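PDB 6QQ4: general odorant-binding protein 28a from Drosophila melanogaster, which probably binds odorants and pheromones as a small, secreted, all-helical carrier protein of the PBP/GOBP family. Local coordinates for residues 88-93 / 108-113; 94-99 / 104-109. All blocks are in the same frame, centred on the assembly; numbering follows the deposited sequence.

Contact 1 (88-93 / 108-113)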
# COMPACT_ATOMS: atom_id res chain seq x y z
N GLY A 88 -4.96 8.85 -2.84
CA GLY A 88 -4.98 8.09 -4.08
C GLY A 88 -4.88 8.97 -5.32
O GLY A 88 -4.09 8.71 -6.23
N ASP A 89 -5.68 10.03 -5.36
CA ASP A 89 -5.66 10.93 -6.52
C ASP A 89 -4.33 11.67 -6.64
O ASP A 89 -3.82 11.89 -7.74
CB ASP A 89 -6.83 11.92 -6.45
CG ASP A 89 -8.14 11.31 -6.88
OD1 ASP A 89 -8.11 10.23 -7.50
OD2 ASP A 89 -9.20 11.92 -6.62
N THR A 90 -3.78 12.06 -5.50
CA THR A 90 -2.46 12.67 -5.48
C THR A 90 -1.38 11.71 -6.00
O THR A 90 -0.63 12.05 -6.91
CB THR A 90 -2.08 13.14 -4.06
OG1 THR A 90 -2.85 14.29 -3.72
CG2 THR A 90 -0.61 13.49 -4.00
N CYS A 91 -1.33 10.52 -5.44
CA CYS A 91 -0.20 9.63 -5.67
C CYS A 91 -0.28 8.90 -7.01
O CYS A 91 0.75 8.51 -7.55
CB CYS A 91 -0.08 8.63 -4.51
SG CYS A 91 0.34 9.43 -2.94
N ALA A 92 -1.48 8.77 -7.57
CA ALA A 92 -1.64 8.18 -8.90
C ALA A 92 -0.95 9.00 -9.97
O ALA A 92 -0.78 8.54 -11.10
CB ALA A 92 -3.12 8.01 -9.25
N ALA A 93 -0.53 10.21 -9.62
CA ALA A 93 0.09 11.11 -10.58
C ALA A 93 1.62 11.07 -10.59
O ALA A 93 2.25 11.69 -11.45
CB ALA A 93 -0.39 12.53 -10.32
N GLY A 108 4.07 3.69 -2.32
CA GLY A 108 4.03 3.60 -0.86
C GLY A 108 4.69 4.78 -0.18
O GLY A 108 4.22 5.29 0.83
N THR A 109 5.81 5.23 -0.75
CA THR A 109 6.45 6.46 -0.32
C THR A 109 5.46 7.63 -0.39
O THR A 109 5.35 8.43 0.54
CB THR A 109 7.66 6.77 -1.20
OG1 THR A 109 8.61 5.70 -1.08
CG2 THR A 109 8.31 8.07 -0.76
N CYS A 110 4.73 7.70 -1.49
CA CYS A 110 3.77 8.79 -1.65
C CYS A 110 2.63 8.69 -0.62
O CYS A 110 2.24 9.68 0.03
CB CYS A 110 3.18 8.77 -3.07
SG CYS A 110 2.16 10.20 -3.44
N PHE A 111 2.13 7.47 -0.46
CA PHE A 111 1.10 7.20 0.54
C PHE A 111 1.52 7.65 1.93
O PHE A 111 0.77 8.37 2.60
CB PHE A 111 0.76 5.70 0.56
CG PHE A 111 0.00 5.23 -0.66
CD1 PHE A 111 -0.42 6.12 -1.62
CD2 PHE A 111 -0.29 3.88 -0.83
CE1 PHE A 111 -1.12 5.68 -2.74
CE2 PHE A 111 -0.98 3.43 -1.94
CZ PHE A 111 -1.40 4.32 -2.89
N ARG A 112 2.69 7.22 2.37
CA ARG A 112 3.18 7.54 3.70
C ARG A 112 3.42 9.02 3.84
O ARG A 112 3.14 9.59 4.88
CB ARG A 112 4.46 6.79 4.02
CG ARG A 112 4.30 5.31 4.14
CD ARG A 112 5.52 4.70 4.82
NE ARG A 112 6.74 5.16 4.20
CZ ARG A 112 7.27 4.62 3.11
NH1 ARG A 112 6.70 3.57 2.53
NH2 ARG A 112 8.39 5.13 2.62
N GLY A 113 3.97 9.62 2.78
CA GLY A 113 4.29 11.03 2.77
C GLY A 113 3.04 11.86 2.96
O GLY A 113 2.98 12.73 3.83
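A disulfide that staples two helices together, one of the three cystine bridges of the insect odorant-binding fold, forms this contact: Cys91, on helix 78-91, is joined to Cys110, midway along helix 100-117. The SG atoms of Cys91 and Cys110 lie 2.0 Å apart, and the bridge turns through a chi3 of -86°, close to the relaxed right angle of an unstrained cystine. Its two halves are built differently. Cys110 stretches its SG away from its backbone N (chi1 -172°), toward helix 78-91, whereas Cys91 tucks its own sulfur beside the backbone N, its SG anti to the carbonyl carbon. The CA atoms of Cys91 and Cys110 stand 5.7 Å apart, the closest backbone approach of the two segments. Next along the helix, Phe111 slips its ring alongside the bridge. Phe111 CE1 meets CB of Cys91 at 3.6 Å, and CD1 of the same ring lies equally near Cys91 SG; the sulfur sits at the ring edge, 80° off the normal, a sulfur-aromatic contact. Beyond, the Phe111 ring packs edge-to-face with Tyr73 and touches Leu61. No hydrogen bond crosses between the segments, so the hold between the helices is the covalent bond itself, with apolar and sulfur-aromatic packing beside it.

Contact 2 (94-99 / 104-109)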
# COMPACT_ATOMS: atom_id res chain seq x y z
N ILE A 94 2.24 10.37 -9.65
CA ILE A 94 3.71 10.39 -9.60
C ILE A 94 4.31 9.54 -10.73
O ILE A 94 3.65 8.66 -11.27
CB ILE A 94 4.25 9.89 -8.25
CG1 ILE A 94 3.93 8.40 -8.06
CG2 ILE A 94 3.74 10.75 -7.09
CD1 ILE A 94 4.59 7.82 -6.85
N THR A 95 5.56 9.81 -11.08
CA THR A 95 6.28 8.94 -12.00
C THR A 95 6.99 7.79 -11.27
O THR A 95 7.70 8.01 -10.27
CB THR A 95 7.31 9.73 -12.83
OG1 THR A 95 8.13 10.51 -11.96
CG2 THR A 95 6.61 10.65 -13.82
N VAL A 96 6.82 6.57 -11.77
CA VAL A 96 7.34 5.35 -11.13
C VAL A 96 8.14 4.51 -12.13
O VAL A 96 8.02 4.73 -13.33
CB VAL A 96 6.20 4.50 -10.55
CG1 VAL A 96 5.37 5.34 -9.57
CG2 VAL A 96 5.33 3.96 -11.66
N PRO A 97 8.95 3.55 -11.65
CA PRO A 97 9.69 2.73 -12.62
C PRO A 97 8.84 1.64 -13.25
O PRO A 97 7.76 1.36 -12.75
CB PRO A 97 10.80 2.10 -11.78
CG PRO A 97 10.81 2.86 -10.47
CD PRO A 97 9.38 3.27 -10.27
N ASP A 98 9.35 1.01 -14.30
CA ASP A 98 8.63 -0.06 -14.98
C ASP A 98 8.61 -1.33 -14.13
O ASP A 98 7.70 -2.16 -14.24
CB ASP A 98 9.27 -0.36 -16.34
CG ASP A 98 9.15 0.82 -17.31
OD1 ASP A 98 8.13 1.54 -17.28
OD2 ASP A 98 10.09 1.00 -18.11
N ASP A 99 9.62 -1.49 -13.29
CA ASP A 99 9.68 -2.58 -12.32
C ASP A 99 8.53 -2.43 -11.30
O ASP A 99 8.47 -1.43 -10.59
CB ASP A 99 11.04 -2.58 -11.62
CG ASP A 99 11.21 -3.73 -10.63
OD1 ASP A 99 10.33 -3.95 -9.79
OD2 ASP A 99 12.24 -4.41 -10.68
N ALA A 104 5.58 -0.19 -6.73
CA ALA A 104 4.76 -0.31 -5.52
C ALA A 104 5.35 0.51 -4.38
O ALA A 104 4.62 1.19 -3.65
CB ALA A 104 4.63 -1.74 -5.10
N GLU A 105 6.67 0.51 -4.26
CA GLU A 105 7.31 1.25 -3.19
C GLU A 105 7.33 2.76 -3.43
O GLU A 105 7.28 3.55 -2.48
CB GLU A 105 8.74 0.74 -2.99
CG GLU A 105 9.45 1.33 -1.81
CD GLU A 105 8.73 1.08 -0.49
OE1 GLU A 105 7.81 0.25 -0.46
OE2 GLU A 105 9.12 1.68 0.53
N ALA A 106 7.42 3.18 -4.69
CA ALA A 106 7.35 4.60 -4.98
C ALA A 106 5.93 5.11 -4.67
O ALA A 106 5.77 6.20 -4.14
CB ALA A 106 7.72 4.88 -6.41
N TYR A 107 4.91 4.32 -4.97
CA TYR A 107 3.56 4.65 -4.51
C TYR A 107 3.45 4.67 -2.99
O TYR A 107 2.81 5.55 -2.43
CB TYR A 107 2.53 3.67 -5.10
CG TYR A 107 2.28 3.88 -6.56
CD1 TYR A 107 2.02 5.15 -7.07
CD2 TYR A 107 2.32 2.82 -7.46
CE1 TYR A 107 1.80 5.35 -8.41
CE2 TYR A 107 2.11 3.01 -8.80
CZ TYR A 107 1.85 4.27 -9.28
OH TYR A 107 1.63 4.46 -10.63
N GLY A 108 4.07 3.69 -2.32
CA GLY A 108 4.03 3.60 -0.86
C GLY A 108 4.69 4.78 -0.18
O GLY A 108 4.22 5.29 0.83
N THR A 109 5.81 5.23 -0.75
CA THR A 109 6.45 6.46 -0.32
C THR A 109 5.46 7.63 -0.39
O THR A 109 5.35 8.43 0.54
CB THR A 109 7.66 6.77 -1.20
OG1 THR A 109 8.61 5.70 -1.08
CG2 THR A 109 8.31 8.07 -0.76
O HOH W 1 1.76 6.98 -11.78
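Val96 and Ile94, reaching from the loop that precedes helix 100-117, close on the ring of Tyr107 and the methyl of Ala106, and the apolar part of the contact is theirs. CG1 of Val96 stands over one face of the Tyr107 ring, 3.9 Å from its centroid and 21° off the normal, as a CH-pi contact displaced toward the hydroxyl end, where it comes within 3.7 Å of CZ of Tyr107. The same methyl reaches CB of Ala106 at 4.0 Å, bridging ring and helix surface. Ile94 approaches obliquely: its CD1 lies 3.7 Å from CD1 of Tyr107 and 3.4 Å from the backbone O of Ala106. A chi1 of 66° wedges CG1 of Ile94 between its own backbone N and carbonyl carbon, and the extended chi2 (172°) then carries CD1 on to the helix.

This is a loop folding back over the helix it leads into. Asp99, at the N-cap position, starts that helix: its OD1 accepts from the backbone N of Glu102, while its OD2 is hydrogen-bonded to Tyr39 OH, tying the turn to helix 39-52.

The polar link between the segments runs through water. One water molecule donates to the backbone O of Ile94 at 2.6 Å and accepts from Tyr107 OH at 2.8 Å, lying in the ring plane at its edge. The phenol oxygen also accepts a hydrogen bond from the backbone N of Leu61, so it donates on one side of the exchange and accepts on the other, and this second partner helps fix where the end of the ring lies.

Both contacts are partly buried and use helix 100-117, and the chain runs directly from one to the other: 88-93 lies on helix 78-91 and runs on into the loop that 94-99 continues. Contact 1 is covalent and joins helix to helix, whereas contact 2 lays an irregular loop on a helix through methyl-to-ring packing and a water bridge. Each has one buried residue among those that touch, Cys91 in the first and Tyr107 in the second; contact 1 also includes an exposed one, Thr90, and contact 2 none. With centres about 9 Å apart they also meet: Cys91 O packs on CE1 of Tyr107 at 3.4 Å, and Ile94 CG2 on Cys110 SG at 4.0 Å.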